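PDB 3S5S: mandelate racemase/muconate lactonizing enzyme family protein from Sorangium cellulosum, which is of unknown function but belongs to the enolase superfamily, with an alpha-plus-beta capping domain and a modified TIM barrel. Local coordinates for residues I25-L36 against A52-Q63; T237-D247 against R263-K274. All coordinates share one frame; numbering follows the deposited sequence.

Contact 1 comes first along the chain and closes before contact 2 opens; their centres lie about 22 Å apart. Contact 1 belongs to the N-terminal domain and joins strand 28-42 of its antiparallel sheet to the chain running from strand 47-52 through helix 56-59 into helix 63-72. Contact 2 belongs to the barrel and pairs its neighbouring parallel strands 244-246 and 267-270. The two meet where the cap leans on the C-terminal ends of those strands: Phe58 reaches Asp247 and Lys271, with Phe58 CZ 3.2 Å from Asp247 OD1, while Ala52 and Ala53 pack on the sulfur of Met273. In the enolase superfamily the active site lies between cap and strand ends, so these residues probably lie at or near it.

Contact 1 of 2, residues I25-L36 against A52-Q63; sequences IAGGAQERAANL and AAPLPAFNGETQ
In the antiparallel sheet of the N-terminal capping domain, Leu36 and Ala52 form a hydrogen-bonded pair, with Leu36 N 2.9 Å from Ala52 O and Ala52 N 3.0 Å from Leu36 O. Their CB atoms lie on the same sheet face. The strand pairing ends here: 25-36 turns a corner at Glu31 and Arg32, while 52-63 leaves the sheet for the short helix 56-59, and the two touch again through side chains and at Gly28 and Ala57. Near the corner Gln30, bent at chi2 (90°), lays its amide against Leu55, its CD 3.7 Å from Leu55 CD1. Farther along, Ala57 CB sits between Ile25 CD1 and Gly28 CA, 3.6 Å from the latter, where the absence of a side chain on Gly28 admits the methyl. Asn35 sets its amide beside Ala53 and gives its ND2 to Glu51 and to the carbonyl of Val300. At the start of helix 63-72, Gln63 stretches out past Ala34, CG anti to the backbone N (chi1 -169°). Its NE2 has two acceptors: Asp16, which also forms a salt bridge with Arg32 NH1, and Asn35 O, 2.9 Å from Gln63 NE2 at an almost straight 174° and in the amide plane.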
loop_
_atom_site.group_PDB
_atom_site.type_symbol
_atom_site.label_atom_id
_atom_site.label_comp_id
_atom_site.label_asym_id
_atom_site.label_seq_id
_atom_site.Cartn_x
_atom_site.Cartn_y
_atom_site.Cartn_z
ATOM N N ILE A 25 -20.663 -18.984 -15.263
ATOM C CA ILE A 25 -19.190 -19.066 -15.412
ATOM C C ILE A 25 -18.801 -20.524 -15.698
ATOM O O ILE A 25 -19.685 -21.387 -15.804
ATOM C CB ILE A 25 -18.381 -18.455 -14.192
ATOM C CG1 ILE A 25 -18.540 -19.279 -12.902
ATOM C CG2 ILE A 25 -18.737 -16.993 -13.965
ATOM C CD1 ILE A 25 -17.571 -18.863 -11.759
ATOM N N ALA A 26 -17.499 -20.802 -15.835
ATOM C CA ALA A 26 -17.006 -22.179 -16.016
ATOM C C ALA A 26 -17.436 -23.063 -14.837
ATOM O O ALA A 26 -16.928 -22.915 -13.715
ATOM C CB ALA A 26 -15.501 -22.181 -16.168
ATOM N N GLY A 27 -18.393 -23.958 -15.088
ATOM C CA GLY A 27 -19.036 -24.735 -14.019
ATOM C C GLY A 27 -19.481 -23.876 -12.828
ATOM O O GLY A 27 -18.920 -23.967 -11.724
ATOM N N GLY A 28 -20.488 -23.035 -13.060
ATOM C CA GLY A 28 -21.124 -22.295 -11.988
ATOM C C GLY A 28 -22.120 -21.250 -12.454
ATOM O O GLY A 28 -21.763 -20.336 -13.214
ATOM N N ALA A 29 -23.370 -21.395 -11.996
ATOM C CA ALA A 29 -24.418 -20.377 -12.201
ATOM C C ALA A 29 -24.977 -19.857 -10.878
ATOM O O ALA A 29 -25.394 -20.632 -9.999
ATOM C CB ALA A 29 -25.554 -20.903 -13.113
ATOM N N GLN A 30 -24.951 -18.534 -10.751
ATOM C CA GLN A 30 -25.540 -17.789 -9.646
ATOM C C GLN A 30 -26.905 -17.216 -10.178
ATOM O O GLN A 30 -26.880 -16.443 -11.126
ATOM C CB GLN A 30 -24.497 -16.704 -9.280
ATOM C CG GLN A 30 -24.738 -15.814 -8.061
ATOM C CD GLN A 30 -24.167 -16.339 -6.733
ATOM O OE1 GLN A 30 -23.873 -15.541 -5.846
ATOM N NE2 GLN A 30 -24.060 -17.666 -6.574
ATOM N N GLU A 31 -28.070 -17.605 -9.619
ATOM C CA GLU A 31 -29.424 -17.131 -10.105
ATOM C C GLU A 31 -30.048 -16.002 -9.253
ATOM O O GLU A 31 -31.167 -15.520 -9.517
ATOM C CB GLU A 31 -30.424 -18.302 -10.204
ATOM C CG GLU A 31 -31.489 -18.180 -11.329
ATOM C CD GLU A 31 -32.968 -18.009 -10.845
ATOM O OE1 GLU A 31 -33.744 -18.991 -10.941
ATOM O OE2 GLU A 31 -33.351 -16.892 -10.400
ATOM N N ARG A 32 -29.307 -15.622 -8.219
ATOM C CA ARG A 32 -29.687 -14.643 -7.236
ATOM C C ARG A 32 -28.293 -14.231 -6.845
ATOM O O ARG A 32 -27.403 -15.067 -6.808
ATOM C CB ARG A 32 -30.277 -15.354 -6.026
ATOM C CG ARG A 32 -31.414 -14.676 -5.266
ATOM C CD ARG A 32 -31.389 -15.069 -3.773
ATOM N NE ARG A 32 -31.014 -16.466 -3.559
ATOM C CZ ARG A 32 -30.521 -16.976 -2.423
ATOM N NH1 ARG A 32 -30.299 -16.208 -1.354
ATOM N NH2 ARG A 32 -30.210 -18.268 -2.375
ATOM N N ALA A 33 -28.071 -12.956 -6.580
ATOM C CA ALA A 33 -26.887 -12.596 -5.872
ATOM C C ALA A 33 -27.198 -12.786 -4.381
ATOM O O ALA A 33 -27.962 -11.999 -3.780
ATOM C CB ALA A 33 -26.502 -11.178 -6.197
ATOM N N ALA A 34 -26.659 -13.868 -3.805
ATOM C CA ALA A 34 -26.837 -14.191 -2.388
ATOM C C ALA A 34 -25.696 -13.543 -1.548
ATOM O O ALA A 34 -24.724 -14.184 -1.128
ATOM C CB ALA A 34 -26.939 -15.748 -2.174
ATOM N N ASN A 35 -25.848 -12.245 -1.317
ATOM C CA ASN A 35 -24.838 -11.452 -0.667
ATOM C C ASN A 35 -25.239 -11.112 0.790
ATOM O O ASN A 35 -26.231 -11.639 1.315
ATOM C CB ASN A 35 -24.555 -10.207 -1.510
ATOM C CG ASN A 35 -23.945 -10.553 -2.872
ATOM O OD1 ASN A 35 -23.836 -11.733 -3.252
ATOM N ND2 ASN A 35 -23.529 -9.515 -3.617
ATOM N N LEU A 36 -24.419 -10.298 1.458
ATOM C CA LEU A 36 -24.744 -9.834 2.788
ATOM C C LEU A 36 -24.487 -8.355 2.829
ATOM O O LEU A 36 -23.589 -7.837 2.116
ATOM C CB LEU A 36 -23.864 -10.480 3.852
ATOM C CG LEU A 36 -23.926 -11.987 3.978
ATOM C CD1 LEU A 36 -22.801 -12.468 4.908
ATOM C CD2 LEU A 36 -25.299 -12.421 4.464
ATOM N N ALA A 52 -20.681 -8.289 1.429
ATOM C CA ALA A 52 -20.048 -9.581 1.169
ATOM C C ALA A 52 -20.735 -10.209 -0.039
ATOM O O ALA A 52 -21.958 -10.363 -0.078
ATOM C CB ALA A 52 -20.134 -10.490 2.401
ATOM N N ALA A 53 -19.945 -10.565 -1.031
ATOM C CA ALA A 53 -20.478 -11.153 -2.255
ATOM C C ALA A 53 -19.708 -12.452 -2.517
ATOM O O ALA A 53 -18.985 -12.565 -3.516
ATOM C CB ALA A 53 -20.312 -10.195 -3.418
ATOM N N PRO A 54 -19.829 -13.424 -1.616
ATOM C CA PRO A 54 -19.081 -14.642 -1.847
ATOM C C PRO A 54 -19.632 -15.336 -3.070
ATOM O O PRO A 54 -20.824 -15.233 -3.372
ATOM C CB PRO A 54 -19.384 -15.481 -0.597
ATOM C CG PRO A 54 -20.772 -15.011 -0.125
ATOM C CD PRO A 54 -20.685 -13.500 -0.408
ATOM N N LEU A 55 -18.770 -16.035 -3.785
ATOM C CA LEU A 55 -19.171 -16.662 -5.016
ATOM C C LEU A 55 -18.640 -18.075 -4.942
ATOM O O LEU A 55 -17.438 -18.312 -5.123
ATOM C CB LEU A 55 -18.641 -15.890 -6.228
ATOM C CG LEU A 55 -19.099 -16.392 -7.621
ATOM C CD1 LEU A 55 -20.609 -16.308 -7.817
ATOM C CD2 LEU A 55 -18.406 -15.630 -8.717
ATOM N N PRO A 56 -19.531 -19.013 -4.599
ATOM C CA PRO A 56 -19.151 -20.383 -4.337
ATOM C C PRO A 56 -18.423 -20.927 -5.563
ATOM O O PRO A 56 -17.391 -21.594 -5.440
ATOM C CB PRO A 56 -20.503 -21.093 -4.137
ATOM C CG PRO A 56 -21.437 -20.055 -3.723
ATOM C CD PRO A 56 -20.957 -18.763 -4.314
ATOM N N ALA A 57 -18.954 -20.616 -6.733
ATOM C CA ALA A 57 -18.431 -21.180 -7.965
ATOM C C ALA A 57 -17.039 -20.633 -8.265
ATOM O O ALA A 57 -16.300 -21.274 -8.996
ATOM C CB ALA A 57 -19.381 -20.916 -9.126
ATOM N N PHE A 58 -16.676 -19.486 -7.671
ATOM C CA PHE A 58 -15.333 -18.920 -7.846
ATOM C C PHE A 58 -14.253 -19.482 -6.912
ATOM O O PHE A 58 -13.169 -19.808 -7.383
ATOM C CB PHE A 58 -15.355 -17.394 -7.753
ATOM C CG PHE A 58 -14.024 -16.745 -8.030
ATOM C CD1 PHE A 58 -13.688 -16.333 -9.322
ATOM C CD2 PHE A 58 -13.107 -16.539 -7.005
ATOM C CE1 PHE A 58 -12.452 -15.741 -9.579
ATOM C CE2 PHE A 58 -11.871 -15.948 -7.249
ATOM C CZ PHE A 58 -11.541 -15.553 -8.532
ATOM N N ASN A 59 -14.518 -19.560 -5.605
ATOM C CA ASN A 59 -13.520 -20.004 -4.598
ATOM C C ASN A 59 -14.120 -20.700 -3.370
ATOM O O ASN A 59 -13.431 -20.941 -2.347
ATOM C CB ASN A 59 -12.600 -18.851 -4.146
ATOM C CG ASN A 59 -13.367 -17.632 -3.521
ATOM O OD1 ASN A 59 -12.729 -16.657 -3.080
ATOM N ND2 ASN A 59 -14.708 -17.681 -3.503
ATOM N N GLY A 60 -15.407 -21.027 -3.475
ATOM C CA GLY A 60 -16.051 -21.848 -2.449
ATOM C C GLY A 60 -16.734 -21.160 -1.264
ATOM O O GLY A 60 -17.401 -21.838 -0.505
ATOM N N GLU A 61 -16.567 -19.849 -1.084
ATOM C CA GLU A 61 -17.269 -19.107 -0.029
ATOM C C GLU A 61 -18.781 -19.019 -0.278
ATOM O O GLU A 61 -19.218 -18.879 -1.399
ATOM C CB GLU A 61 -16.695 -17.704 0.112
ATOM C CG GLU A 61 -15.222 -17.652 0.557
ATOM C CD GLU A 61 -14.662 -16.198 0.714
ATOM O OE1 GLU A 61 -13.599 -15.910 0.110
ATOM O OE2 GLU A 61 -15.252 -15.372 1.473
ATOM N N THR A 62 -19.586 -19.106 0.773
ATOM C CA THR A 62 -21.043 -19.074 0.606
ATOM C C THR A 62 -21.656 -17.924 1.388
ATOM O O THR A 62 -20.956 -17.272 2.163
ATOM C CB THR A 62 -21.647 -20.355 1.084
ATOM O OG1 THR A 62 -21.555 -20.373 2.515
ATOM C CG2 THR A 62 -20.888 -21.594 0.451
ATOM N N GLN A 63 -22.931 -17.627 1.140
ATOM C CA GLN A 63 -23.649 -16.603 1.912
ATOM C C GLN A 63 -23.597 -16.857 3.433
ATOM O O GLN A 63 -23.172 -15.996 4.205
ATOM C CB GLN A 63 -25.102 -16.501 1.433
ATOM C CG GLN A 63 -25.904 -15.294 1.972
ATOM C CD GLN A 63 -27.336 -15.219 1.436
ATOM O OE1 GLN A 63 -28.026 -16.214 1.363
ATOM N NE2 GLN A 63 -27.779 -14.027 1.090
#

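Contact 2 of 2, residues T237-D247 against R263-K274; sequences TRRAGVDVAAD and RAATVVNIKLMK. With SO4 (sulfate ion), chain D.
Strands 244-246 and 267-270 run parallel, their short axes 39° apart, with Ala245 beside Val267 and Ala246 beside Val268; Val267 O takes the amide of Ala246, and Ala246 O that of Asn269. Val244 O accepts both Thr266 N, at 2.7 Å, and Val267 N. Ala245 CB meets Val267 CG1 on one face, while Ala246 CB touches Ala265 CB on the other. Where the strands begin, Thr266 OG1 lies between its own backbone N and carbonyl carbon (chi1 59°), a position from which it donates to Asp243 OD1 at 2.6 Å, on the anti side of the carboxylate, and accepts from Val244 N. Thr237, from the preceding helix, sets its CB against Arg263 O and bonds through OG1 to Met233 O. The guanidinium of Arg263 holds sulfate O2 in its plane through NE and NH2. At the other strand end two extended lysines converge on Asp247: Lys271 NZ meets the syn lone pair of Asp247 OD2 at 2.9 Å, and Lys274 NZ forms a salt bridge with OD1, weak as a hydrogen bond, and bonds to Asp247 O at 2.8 Å from above the carbonyl plane. Glu222 lies close to OD2 and accepts from Asn269 ND2. Helix 253-261 links the strands in a beta-alpha-beta crossover, the repeating unit of this superfamily's modified TIM barrel, with this salt-bridge network at the C-terminal strand ends.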
loop_
_atom_site.group_PDB
_atom_site.type_symbol
_atom_site.label_atom_id
_atom_site.label_comp_id
_atom_site.label_asym_id
_atom_site.label_seq_id
_atom_site.Cartn_x
_atom_site.Cartn_y
_atom_site.Cartn_z
ATOM N N THR A 237 1.346 -17.908 -20.907
ATOM C CA THR A 237 1.991 -16.603 -20.919
ATOM C C THR A 237 3.102 -16.488 -21.979
ATOM O O THR A 237 3.268 -15.435 -22.591
ATOM C CB THR A 237 2.504 -16.218 -19.557
ATOM O OG1 THR A 237 1.391 -16.190 -18.657
ATOM C CG2 THR A 237 3.166 -14.824 -19.598
ATOM N N ARG A 238 3.825 -17.578 -22.200
ATOM C CA ARG A 238 4.942 -17.625 -23.127
ATOM C C ARG A 238 4.509 -17.690 -24.624
ATOM O O ARG A 238 5.090 -17.008 -25.480
ATOM C CB ARG A 238 5.868 -18.807 -22.746
ATOM C CG ARG A 238 6.953 -19.133 -23.754
ATOM C CD ARG A 238 7.912 -20.238 -23.275
ATOM N NE ARG A 238 9.225 -19.704 -22.883
ATOM C CZ ARG A 238 10.357 -19.799 -23.598
ATOM N NH1 ARG A 238 10.402 -20.421 -24.782
ATOM N NH2 ARG A 238 11.469 -19.267 -23.103
ATOM N N ARG A 239 3.483 -18.490 -24.922
ATOM C CA ARG A 239 3.166 -18.860 -26.303
ATOM C C ARG A 239 1.911 -18.166 -26.826
ATOM O O ARG A 239 1.705 -18.071 -28.047
ATOM C CB ARG A 239 3.089 -20.393 -26.465
ATOM C CG ARG A 239 4.388 -21.140 -26.081
ATOM C CD ARG A 239 4.379 -22.645 -26.464
ATOM N NE ARG A 239 5.395 -23.429 -25.729
ATOM C CZ ARG A 239 5.663 -24.729 -25.929
ATOM N NH1 ARG A 239 4.992 -25.417 -26.848
ATOM N NH2 ARG A 239 6.602 -25.352 -25.207
ATOM N N ALA A 240 1.083 -17.637 -25.923
ATOM C CA ALA A 240 -0.161 -16.994 -26.357
ATOM C C ALA A 240 0.034 -15.819 -27.349
ATOM O O ALA A 240 -0.701 -15.719 -28.333
ATOM C CB ALA A 240 -1.005 -16.585 -25.176
ATOM N N GLY A 241 1.012 -14.943 -27.101
ATOM C CA GLY A 241 1.213 -13.779 -27.972
ATOM C C GLY A 241 0.378 -12.573 -27.565
ATOM O O GLY A 241 0.489 -11.518 -28.190
ATOM N N VAL A 242 -0.421 -12.742 -26.499
ATOM C CA VAL A 242 -1.239 -11.707 -25.873
ATOM C C VAL A 242 -1.045 -11.711 -24.338
ATOM O O VAL A 242 -0.461 -12.647 -23.778
ATOM C CB VAL A 242 -2.745 -11.891 -26.215
ATOM C CG1 VAL A 242 -2.929 -12.090 -27.709
ATOM C CG2 VAL A 242 -3.331 -13.069 -25.490
ATOM N N ASP A 243 -1.508 -10.650 -23.677
ATOM C CA ASP A 243 -1.446 -10.530 -22.211
ATOM C C ASP A 243 -2.262 -11.642 -21.527
ATOM O O ASP A 243 -3.352 -12.026 -22.001
ATOM C CB ASP A 243 -1.979 -9.160 -21.766
ATOM C CG ASP A 243 -0.957 -8.023 -21.951
ATOM O OD1 ASP A 243 0.175 -8.148 -21.424
ATOM O OD2 ASP A 243 -1.317 -6.998 -22.594
ATOM N N VAL A 244 -1.726 -12.175 -20.434
ATOM C CA VAL A 244 -2.449 -13.170 -19.657
ATOM C C VAL A 244 -2.713 -12.628 -18.246
ATOM O O VAL A 244 -1.813 -12.066 -17.635
ATOM C CB VAL A 244 -1.653 -14.463 -19.645
ATOM C CG1 VAL A 244 -2.090 -15.423 -18.502
ATOM C CG2 VAL A 244 -1.731 -15.121 -21.017
ATOM N N ALA A 245 -3.937 -12.769 -17.727
ATOM C CA ALA A 245 -4.245 -12.259 -16.370
ATOM C C ALA A 245 -4.295 -13.385 -15.384
ATOM O O ALA A 245 -4.847 -14.437 -15.706
ATOM C CB ALA A 245 -5.556 -11.517 -16.352
ATOM N N ALA A 246 -3.725 -13.182 -14.187
ATOM C CA ALA A 246 -3.943 -14.095 -13.049
ATOM C C ALA A 246 -5.104 -13.576 -12.217
ATOM O O ALA A 246 -5.145 -12.392 -11.904
ATOM C CB ALA A 246 -2.699 -14.217 -12.195
ATOM N N ASP A 247 -6.068 -14.435 -11.898
ATOM C CA ASP A 247 -7.194 -14.063 -11.025
ATOM C C ASP A 247 -7.220 -15.052 -9.838
ATOM O O ASP A 247 -6.727 -14.736 -8.753
ATOM C CB ASP A 247 -8.533 -14.043 -11.806
ATOM C CG ASP A 247 -9.738 -13.566 -10.954
ATOM O OD1 ASP A 247 -9.595 -13.360 -9.723
ATOM O OD2 ASP A 247 -10.837 -13.375 -11.536
ATOM N N ARG A 263 6.726 -15.787 -14.370
ATOM C CA ARG A 263 6.113 -15.342 -15.629
ATOM C C ARG A 263 4.858 -16.097 -15.966
ATOM O O ARG A 263 4.754 -16.571 -17.107
ATOM C CB ARG A 263 7.057 -15.481 -16.814
ATOM C CG ARG A 263 8.178 -14.530 -16.856
ATOM C CD ARG A 263 8.916 -14.796 -18.157
ATOM N NE ARG A 263 10.285 -14.298 -18.119
ATOM C CZ ARG A 263 10.641 -13.076 -18.487
ATOM N NH1 ARG A 263 9.723 -12.226 -18.944
ATOM N NH2 ARG A 263 11.918 -12.717 -18.403
ATOM N N ALA A 264 3.935 -16.192 -14.993
ATOM C CA ALA A 264 2.681 -16.959 -15.096
ATOM C C ALA A 264 1.496 -16.154 -15.645
ATOM O O ALA A 264 0.433 -16.730 -15.961
ATOM C CB ALA A 264 2.300 -17.583 -13.719
ATOM N N ALA A 265 1.685 -14.832 -15.743
ATOM C CA ALA A 265 0.687 -13.875 -16.245
ATOM C C ALA A 265 1.458 -12.594 -16.507
ATOM O O ALA A 265 2.628 -12.514 -16.133
ATOM C CB ALA A 265 -0.389 -13.649 -15.206
ATOM N N THR A 266 0.850 -11.619 -17.180
ATOM C CA THR A 266 1.503 -10.325 -17.387
ATOM C C THR A 266 0.583 -9.275 -16.788
ATOM O O THR A 266 0.895 -8.061 -16.773
ATOM C CB THR A 266 1.752 -10.010 -18.881
ATOM O OG1 THR A 266 0.513 -10.008 -19.574
ATOM C CG2 THR A 266 2.726 -11.042 -19.563
ATOM N N VAL A 267 -0.557 -9.766 -16.289
ATOM C CA VAL A 267 -1.631 -8.930 -15.741
ATOM C C VAL A 267 -2.177 -9.556 -14.460
ATOM O O VAL A 267 -2.193 -10.769 -14.336
ATOM C CB VAL A 267 -2.764 -8.692 -16.776
ATOM C CG1 VAL A 267 -3.907 -7.968 -16.181
ATOM C CG2 VAL A 267 -2.221 -7.901 -17.984
ATOM N N VAL A 268 -2.588 -8.734 -13.507
ATOM C CA VAL A 268 -3.297 -9.227 -12.318
ATOM C C VAL A 268 -4.713 -8.636 -12.194
ATOM O O VAL A 268 -4.916 -7.429 -12.279
ATOM C CB VAL A 268 -2.473 -8.968 -10.992
ATOM C CG1 VAL A 268 -3.344 -8.991 -9.835
ATOM C CG2 VAL A 268 -1.436 -10.036 -10.799
ATOM N N ASN A 269 -5.682 -9.523 -11.988
ATOM C CA ASN A 269 -7.049 -9.145 -11.651
ATOM C C ASN A 269 -7.201 -9.016 -10.132
ATOM O O ASN A 269 -7.179 -9.994 -9.401
ATOM C CB ASN A 269 -8.010 -10.182 -12.219
ATOM C CG ASN A 269 -9.469 -9.753 -12.065
ATOM O OD1 ASN A 269 -9.764 -8.856 -11.256
ATOM N ND2 ASN A 269 -10.386 -10.371 -12.851
ATOM N N ILE A 270 -7.289 -7.791 -9.654
ATOM C CA ILE A 270 -7.412 -7.486 -8.239
ATOM C C ILE A 270 -8.892 -7.378 -7.930
ATOM O O ILE A 270 -9.636 -6.669 -8.625
ATOM C CB ILE A 270 -6.738 -6.101 -7.944
ATOM C CG1 ILE A 270 -5.267 -6.111 -8.339
ATOM C CG2 ILE A 270 -6.859 -5.696 -6.510
ATOM C CD1 ILE A 270 -4.562 -4.716 -8.210
ATOM N N LYS A 271 -9.317 -8.045 -6.862
ATOM C CA LYS A 271 -10.692 -7.891 -6.354
ATOM C C LYS A 271 -10.639 -7.592 -4.884
ATOM O O LYS A 271 -9.941 -8.289 -4.163
ATOM C CB LYS A 271 -11.491 -9.175 -6.577
ATOM C CG LYS A 271 -11.549 -9.564 -8.046
ATOM C CD LYS A 271 -12.412 -10.724 -8.251
ATOM C CE LYS A 271 -11.955 -11.374 -9.490
ATOM N NZ LYS A 271 -12.969 -12.368 -9.920
ATOM N N LEU A 272 -11.402 -6.594 -4.428
ATOM C CA LEU A 272 -11.480 -6.292 -2.998
ATOM C C LEU A 272 -11.978 -7.506 -2.206
ATOM O O LEU A 272 -11.553 -7.722 -1.049
ATOM C CB LEU A 272 -12.359 -5.070 -2.748
ATOM C CG LEU A 272 -11.901 -3.778 -3.441
ATOM C CD1 LEU A 272 -12.548 -2.545 -2.813
ATOM C CD2 LEU A 272 -10.402 -3.645 -3.388
ATOM N N MET A 273 -12.790 -8.337 -2.872
ATOM C CA MET A 273 -13.566 -9.385 -2.240
ATOM C C MET A 273 -12.821 -10.682 -2.013
ATOM O O MET A 273 -13.307 -11.525 -1.239
ATOM C CB MET A 273 -14.841 -9.674 -3.029
ATOM C CG MET A 273 -15.932 -10.341 -2.143
ATOM S SD MET A 273 -16.829 -9.218 -1.073
ATOM C CE MET A 273 -17.173 -7.978 -2.292
ATOM N N LYS A 274 -11.666 -10.863 -2.681
ATOM C CA LYS A 274 -10.889 -12.088 -2.504
ATOM C C LYS A 274 -10.230 -12.059 -1.140
ATOM O O LYS A 274 -10.134 -13.089 -0.492
ATOM C CB LYS A 274 -9.740 -12.208 -3.508
ATOM C CG LYS A 274 -10.018 -12.601 -4.930
ATOM C CD LYS A 274 -8.722 -12.302 -5.695
ATOM C CE LYS A 274 -8.609 -13.030 -6.994
ATOM N NZ LYS A 274 -7.775 -12.240 -7.949
HETATM S S SO4 D . 13.197 -15.624 -16.169
HETATM O O1 SO4 D . 12.673 -16.971 -15.812
HETATM O O2 SO4 D . 12.980 -15.471 -17.625
HETATM O O3 SO4 D . 12.516 -14.561 -15.414
HETATM O O4 SO4 D . 14.623 -15.502 -15.820
#